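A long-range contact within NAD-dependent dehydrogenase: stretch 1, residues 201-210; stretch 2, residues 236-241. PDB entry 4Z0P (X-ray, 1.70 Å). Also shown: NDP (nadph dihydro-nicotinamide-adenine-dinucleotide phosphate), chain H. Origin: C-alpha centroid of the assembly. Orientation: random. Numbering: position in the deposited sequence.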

ATOM      1  N   LEU A 201     -19.577   3.128   0.218  1.00 19.04           N
ATOM      2  CA  LEU A 201     -20.954   3.641   0.230  1.00 19.90           C
ATOM      3  C   LEU A 201     -21.342   4.054   1.650  1.00 22.75           C
ATOM      4  O   LEU A 201     -20.898   3.447   2.622  1.00 21.14           O
ATOM      5  CB  LEU A 201     -21.935   2.553  -0.202  1.00 21.54           C
ATOM      6  CG  LEU A 201     -21.946   2.108  -1.671  1.00 19.47           C
ATOM      7  CD1 LEU A 201     -22.730   0.820  -1.827  1.00 22.91           C
ATOM      8  CD2 LEU A 201     -22.498   3.215  -2.557  1.00 21.85           C
ATOM      9  N   PRO A 202     -22.207   5.063   1.777  1.00 21.18           N
ATOM     10  CA  PRO A 202     -22.893   5.290   3.057  1.00 20.26           C
ATOM     11  C   PRO A 202     -23.850   4.143   3.361  1.00 21.14           C
ATOM     12  O   PRO A 202     -24.203   3.385   2.447  1.00 21.86           O
ATOM     13  CB  PRO A 202     -23.667   6.583   2.841  1.00 24.64           C
ATOM     14  CG  PRO A 202     -23.760   6.749   1.353  1.00 29.99           C
ATOM     15  CD  PRO A 202     -22.783   5.847   0.672  1.00 22.86           C
ATOM     16  N   LEU A 203     -24.211   4.000   4.637  1.00 21.83           N
ATOM     17  CA  LEU A 203     -25.357   3.177   5.031  1.00 22.50           C
ATOM     18  C   LEU A 203     -26.594   4.012   4.890  1.00 21.29           C
ATOM     19  O   LEU A 203     -26.731   5.054   5.546  1.00 22.89           O
ATOM     20  CB  LEU A 203     -25.278   2.677   6.475  1.00 24.20           C
ATOM     21  CG  LEU A 203     -26.439   1.751   6.906  1.00 25.24           C
ATOM     22  CD1 LEU A 203     -26.615   0.536   6.015  1.00 25.90           C
ATOM     23  CD2 LEU A 203     -26.261   1.325   8.346  1.00 29.19           C
ATOM     24  N   THR A 204     -27.509   3.538   4.054  1.00 22.49           N
ATOM     25  CA  THR A 204     -28.843   4.103   3.944  1.00 17.96           C
ATOM     26  C   THR A 204     -29.813   2.939   3.838  1.00 21.40           C
ATOM     27  O   THR A 204     -29.390   1.801   3.607  1.00 22.28           O
ATOM     28  CB  THR A 204     -28.991   4.955   2.678  1.00 22.70           C
ATOM     29  OG1 THR A 204     -28.984   4.087   1.540  1.00 24.35           O
ATOM     30  CG2 THR A 204     -27.844   5.954   2.584  1.00 24.40           C
ATOM     31  N   PRO A 205     -31.110   3.225   3.888  1.00 22.75           N
ATOM     32  CA  PRO A 205     -32.032   2.113   3.666  1.00 24.88           C
ATOM     33  C   PRO A 205     -31.832   1.413   2.324  1.00 30.54           C
ATOM     34  O   PRO A 205     -31.973   0.198   2.232  1.00 27.19           O
ATOM     35  CB  PRO A 205     -33.396   2.777   3.811  1.00 25.09           C
ATOM     36  CG  PRO A 205     -33.146   3.865   4.793  1.00 25.07           C
ATOM     37  CD  PRO A 205     -31.831   4.427   4.369  1.00 22.56           C
ATOM     38  N   ASP A 206     -31.396   2.152   1.316  1.00 24.54           N
ATOM     39  CA  ASP A 206     -31.165   1.571   0.003  1.00 22.27           C
ATOM     40  C   ASP A 206     -29.850   0.802  -0.116  1.00 27.40           C
ATOM     41  O   ASP A 206     -29.703   0.022  -1.035  1.00 27.82           O
ATOM     42  CB  ASP A 206     -31.211   2.662  -1.085  1.00 25.89           C
ATOM     43  CG  ASP A 206     -32.585   3.203  -1.323  1.00 37.44           C
ATOM     44  OD1 ASP A 206     -33.570   2.538  -1.010  1.00 38.01           O
ATOM     45  OD2 ASP A 206     -32.671   4.326  -1.835  1.00 41.48           O
ATOM     46  N   THR A 207     -28.894   1.010   0.781  1.00 21.78           N
ATOM     47  CA  THR A 207     -27.632   0.237   0.739  1.00 21.92           C
ATOM     48  C   THR A 207     -27.557  -0.840   1.813  1.00 22.82           C
ATOM     49  O   THR A 207     -26.548  -1.544   1.924  1.00 23.49           O
ATOM     50  CB  THR A 207     -26.381   1.122   0.847  1.00 21.08           C
ATOM     51  OG1 THR A 207     -26.231   1.645   2.168  1.00 22.76           O
ATOM     52  CG2 THR A 207     -26.413   2.268  -0.152  1.00 24.80           C
ATOM     53  N   ARG A 208     -28.617  -1.006   2.584  1.00 24.16           N
ATOM     54  CA  ARG A 208     -28.607  -2.008   3.634  1.00 24.37           C
ATOM     55  C   ARG A 208     -28.541  -3.406   3.019  1.00 24.40           C
ATOM     56  O   ARG A 208     -29.344  -3.735   2.154  1.00 23.77           O
ATOM     57  CB  ARG A 208     -29.876  -1.898   4.481  1.00 25.50           C
ATOM     58  CG  ARG A 208     -29.715  -2.568   5.823  1.00 29.60           C
ATOM     59  CD  ARG A 208     -30.943  -2.351   6.678  1.00 31.92           C
ATOM     60  NE  ARG A 208     -30.671  -2.828   8.019  1.00 31.14           N
ATOM     61  CZ  ARG A 208     -30.303  -2.088   9.055  1.00 40.07           C
ATOM     62  NH1 ARG A 208     -30.125  -0.769   8.953  1.00 35.06           N
ATOM     63  NH2 ARG A 208     -30.101  -2.692  10.220  1.00 39.95           N
ATOM     64  N   GLY A 209     -27.582  -4.223   3.460  1.00 22.31           N
ATOM     65  CA  GLY A 209     -27.451  -5.591   2.967  1.00 27.20           C
ATOM     66  C   GLY A 209     -27.147  -5.774   1.484  1.00 27.59           C
ATOM     67  O   GLY A 209     -27.379  -6.854   0.939  1.00 26.20           O
ATOM     68  N   ILE A 210     -26.585  -4.750   0.843  1.00 23.19           N
ATOM     69  CA  ILE A 210     -26.282  -4.782  -0.576  1.00 24.26           C
ATOM     70  C   ILE A 210     -25.150  -5.784  -0.896  1.00 26.52           C
ATOM     71  O   ILE A 210     -25.160  -6.431  -1.942  1.00 25.81           O
ATOM     72  CB  ILE A 210     -25.961  -3.352  -1.125  1.00 26.86           C
ATOM     73  CG1 ILE A 210     -25.955  -3.318  -2.657  1.00 35.22           C
ATOM     74  CG2 ILE A 210     -24.668  -2.811  -0.609  1.00 25.59           C
ATOM     75  CD1 ILE A 210     -25.924  -1.908  -3.219  1.00 32.64           C
ATOM     76  N   GLY A 236     -20.871  -1.345   8.071  1.00 19.71           N
ATOM     77  CA  GLY A 236     -21.187  -2.742   8.293  1.00 21.57           C
ATOM     78  C   GLY A 236     -22.593  -3.153   7.933  1.00 23.30           C
ATOM     79  O   GLY A 236     -22.821  -4.252   7.435  1.00 22.59           O
ATOM     80  N   GLY A 237     -23.538  -2.250   8.121  1.00 21.90           N
ATOM     81  CA  GLY A 237     -24.923  -2.569   7.796  1.00 23.86           C
ATOM     82  C   GLY A 237     -25.185  -2.803   6.312  1.00 24.15           C
ATOM     83  O   GLY A 237     -26.242  -3.316   5.951  1.00 22.87           O
ATOM     84  N   SER A 238     -24.237  -2.427   5.449  1.00 21.30           N
ATOM     85  CA  SER A 238     -24.349  -2.689   4.017  1.00 20.49           C
ATOM     86  C   SER A 238     -23.975  -4.120   3.633  1.00 21.92           C
ATOM     87  O   SER A 238     -24.206  -4.517   2.497  1.00 22.98           O
ATOM     88  CB  SER A 238     -23.528  -1.684   3.201  1.00 21.39           C
ATOM     89  OG  SER A 238     -24.042  -0.373   3.376  1.00 22.31           O
ATOM     90  N   GLN A 239     -23.418  -4.906   4.555  1.00 21.93           N
ATOM     91  CA  GLN A 239     -23.000  -6.257   4.219  1.00 22.50           C
ATOM     92  C   GLN A 239     -23.766  -7.304   4.996  1.00 20.52           C
ATOM     93  O   GLN A 239     -24.357  -7.031   6.058  1.00 23.30           O
ATOM     94  CB  GLN A 239     -21.489  -6.422   4.426  1.00 21.15           C
ATOM     95  CG  GLN A 239     -21.051  -6.565   5.875  1.00 19.76           C
ATOM     96  CD  GLN A 239     -19.625  -6.125   6.137  1.00 20.61           C
ATOM     97  OE1 GLN A 239     -18.941  -5.561   5.275  1.00 22.01           O
ATOM     98  NE2 GLN A 239     -19.161  -6.383   7.358  1.00 21.39           N
ATOM     99  N   VAL A 240     -23.807  -8.502   4.418  1.00 21.41           N
ATOM    100  CA  VAL A 240     -24.439  -9.659   5.053  1.00 23.79           C
ATOM    101  C   VAL A 240     -23.304 -10.587   5.462  1.00 24.48           C
ATOM    102  O   VAL A 240     -22.778 -11.349   4.635  1.00 22.88           O
ATOM    103  CB  VAL A 240     -25.449 -10.370   4.124  1.00 26.92           C
ATOM    104  CG1 VAL A 240     -26.165 -11.489   4.857  1.00 26.13           C
ATOM    105  CG2 VAL A 240     -26.458  -9.368   3.590  1.00 24.37           C
ATOM    106  N   GLU A 241     -22.907 -10.504   6.727  1.00 22.85           N
ATOM    107  CA  GLU A 241     -21.746 -11.268   7.193  1.00 23.26           C
ATOM    108  C   GLU A 241     -21.913 -12.773   7.105  1.00 23.69           C
ATOM    109  O   GLU A 241     -20.952 -13.473   6.834  1.00 22.94           O
ATOM    110  CB  GLU A 241     -21.353 -10.847   8.613  1.00 25.04           C
ATOM    111  CG  GLU A 241     -20.683  -9.478   8.558  1.00 23.41           C
ATOM    112  CD  GLU A 241     -20.543  -8.772   9.888  1.00 26.01           C
ATOM    113  OE1 GLU A 241     -20.702  -9.397  10.943  1.00 25.39           O
ATOM    114  OE2 GLU A 241     -20.250  -7.570   9.846  1.00 23.56           O
TER
HETATM  115  PA  NDP H 407     -20.167  10.811  -0.430  1.00 22.22           P
HETATM  116  O1A NDP H 407     -21.563  11.289  -0.063  1.00 23.33           O
HETATM  117  O2A NDP H 407     -19.213  11.821  -0.975  1.00 20.98           O
HETATM  118  O5B NDP H 407     -20.361   9.662  -1.503  1.00 22.21           O
HETATM  119  C5B NDP H 407     -21.343   8.652  -1.412  1.00 22.18           C
HETATM  120  C4B NDP H 407     -21.375   7.912  -2.721  1.00 20.95           C
HETATM  121  O4B NDP H 407     -22.246   6.798  -2.550  1.00 22.00           O
HETATM  122  C3B NDP H 407     -21.932   8.727  -3.888  1.00 26.81           C
HETATM  123  O3B NDP H 407     -21.205   8.361  -5.055  1.00 25.11           O
HETATM  124  C2B NDP H 407     -23.367   8.254  -3.980  1.00 21.31           C
HETATM  125  O2B NDP H 407     -23.945   8.345  -5.267  1.00 25.18           O
HETATM  126  C1B NDP H 407     -23.185   6.805  -3.612  1.00 22.35           C
HETATM  127  N9A NDP H 407     -24.474   6.222  -3.206  1.00 22.60           N
HETATM  128  C8A NDP H 407     -25.239   6.478  -2.126  1.00 23.91           C
HETATM  129  N7A NDP H 407     -26.342   5.765  -2.078  1.00 24.20           N
HETATM  130  C5A NDP H 407     -26.283   4.995  -3.205  1.00 21.99           C
HETATM  131  C6A NDP H 407     -27.156   4.037  -3.760  1.00 27.11           C
HETATM  132  N6A NDP H 407     -28.315   3.674  -3.164  1.00 25.74           N
HETATM  133  N1A NDP H 407     -26.799   3.438  -4.930  1.00 26.72           N
HETATM  134  C2A NDP H 407     -25.648   3.799  -5.517  1.00 29.50           C
HETATM  135  N3A NDP H 407     -24.754   4.697  -5.092  1.00 22.91           N
HETATM  136  C4A NDP H 407     -25.130   5.256  -3.913  1.00 21.86           C
HETATM  137  O3  NDP H 407     -19.635  10.076   0.907  1.00 20.43           O
HETATM  138  PN  NDP H 407     -18.055   9.908   1.237  1.00 21.03           P
HETATM  139  O1N NDP H 407     -17.330   9.387   0.042  1.00 21.42           O
HETATM  140  O2N NDP H 407     -17.539  11.123   1.922  1.00 19.75           O
HETATM  141  O5D NDP H 407     -18.191   8.812   2.384  1.00 20.48           O
HETATM  142  C5D NDP H 407     -18.715   7.539   2.064  1.00 19.33           C
HETATM  143  C4D NDP H 407     -18.973   6.731   3.328  1.00 20.88           C
HETATM  144  O4D NDP H 407     -17.745   6.231   3.860  1.00 20.78           O
HETATM  145  C3D NDP H 407     -19.570   7.481   4.510  1.00 21.22           C
HETATM  146  O3D NDP H 407     -20.994   7.644   4.347  1.00 21.88           O
HETATM  147  C2D NDP H 407     -19.229   6.640   5.723  1.00 19.17           C
HETATM  148  O2D NDP H 407     -20.276   5.689   5.990  1.00 21.64           O
HETATM  149  C1D NDP H 407     -17.974   5.883   5.216  1.00 19.03           C
HETATM  150  N1N NDP H 407     -16.773   6.191   5.996  1.00 18.19           N
HETATM  151  C2N NDP H 407     -16.123   5.202   6.726  1.00 19.14           C
HETATM  152  C3N NDP H 407     -14.993   5.462   7.442  1.00 19.34           C
HETATM  153  C7N NDP H 407     -14.184   4.392   8.112  1.00 19.89           C
HETATM  154  O7N NDP H 407     -13.341   4.746   8.961  1.00 21.15           O
HETATM  155  N7N NDP H 407     -14.387   3.126   7.816  1.00 18.97           N
HETATM  156  C4N NDP H 407     -14.475   6.851   7.498  1.00 21.07           C
HETATM  157  C5N NDP H 407     -15.241   7.845   6.707  1.00 19.76           C
HETATM  158  C6N NDP H 407     -16.299   7.511   5.992  1.00 19.04           C
HETATM  159  P2B NDP H 407     -24.388   9.766  -5.883  1.00 37.25           P
HETATM  160  O1X NDP H 407     -23.082  10.439  -6.216  1.00 63.70           O
HETATM  161  O2X NDP H 407     -25.171   9.338  -7.111  1.00 36.38           O
HETATM  162  O3X NDP H 407     -25.189  10.460  -4.846  1.00 31.15           O
HETATM  163  O   HOH W   1     -21.607   0.931   3.176  1.00 20.33           O

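The two stretches meet largely through backbone atoms, joined by the side chains of Ser-238 and Leu-203. Together they bury 309 Å², and Ser-238 gives up the most area of any residue here.

The clearest bond between them runs from Gly-209 N to Gly-237 O, at 3.0 Å and nearly straight. It satisfies the amide inside the type II turn from Thr-207 to Ile-210. Gly-209 has a positive phi, which by itself favours glycine. Ile-210 N lies 2.9 Å from Ser-238 O, but the angle is too poor for a hydrogen bond. Ile-210 N instead closes the turn with a weak hydrogen bond to Thr-207 O at 3.4 Å.

Ser-238 OG sits among several oxygens. Ser-238 OG lies 3.1 Å from Thr-207 O and 3.2 Å from Thr-207 OG1; the serine has one proton, and its acceptor is not settled. Ser-238 OG also hydrogen-bonds water 1, 2.8 Å from its O. The O of this water donates to Leu-201 O at 2.7 Å, so it bridges the stretches. Thr-207 O additionally takes a CA-H...O contact from Ser-238 CA at 3.2 Å.

Thr-207 is held ready by its own stretch. With chi1 in p, Thr-207 OG1 donates to Pro-202 O at 2.7 Å and accepts from Thr-204 N at 3.0 Å. Thr-207 N bonds Thr-204 O at 3.0 Å. In stretch 2, Gln-239 N bonds Gly-236 O at 3.0 Å, which ties the start of the 3-10 segment to the residue that follows it.

Van der Waals packing of side-chain methyls on backbone completes the contact. Leu-203 points toward stretch 2, and Leu-203 CD1 lies 3.6 Å from Gly-237 C. A CB on Gly-237 would fall 2.8 Å from Leu-203 CD2, a clash, so glycine suits this place. Val-240 CG2 packs 3.8 Å from Gly-209 O.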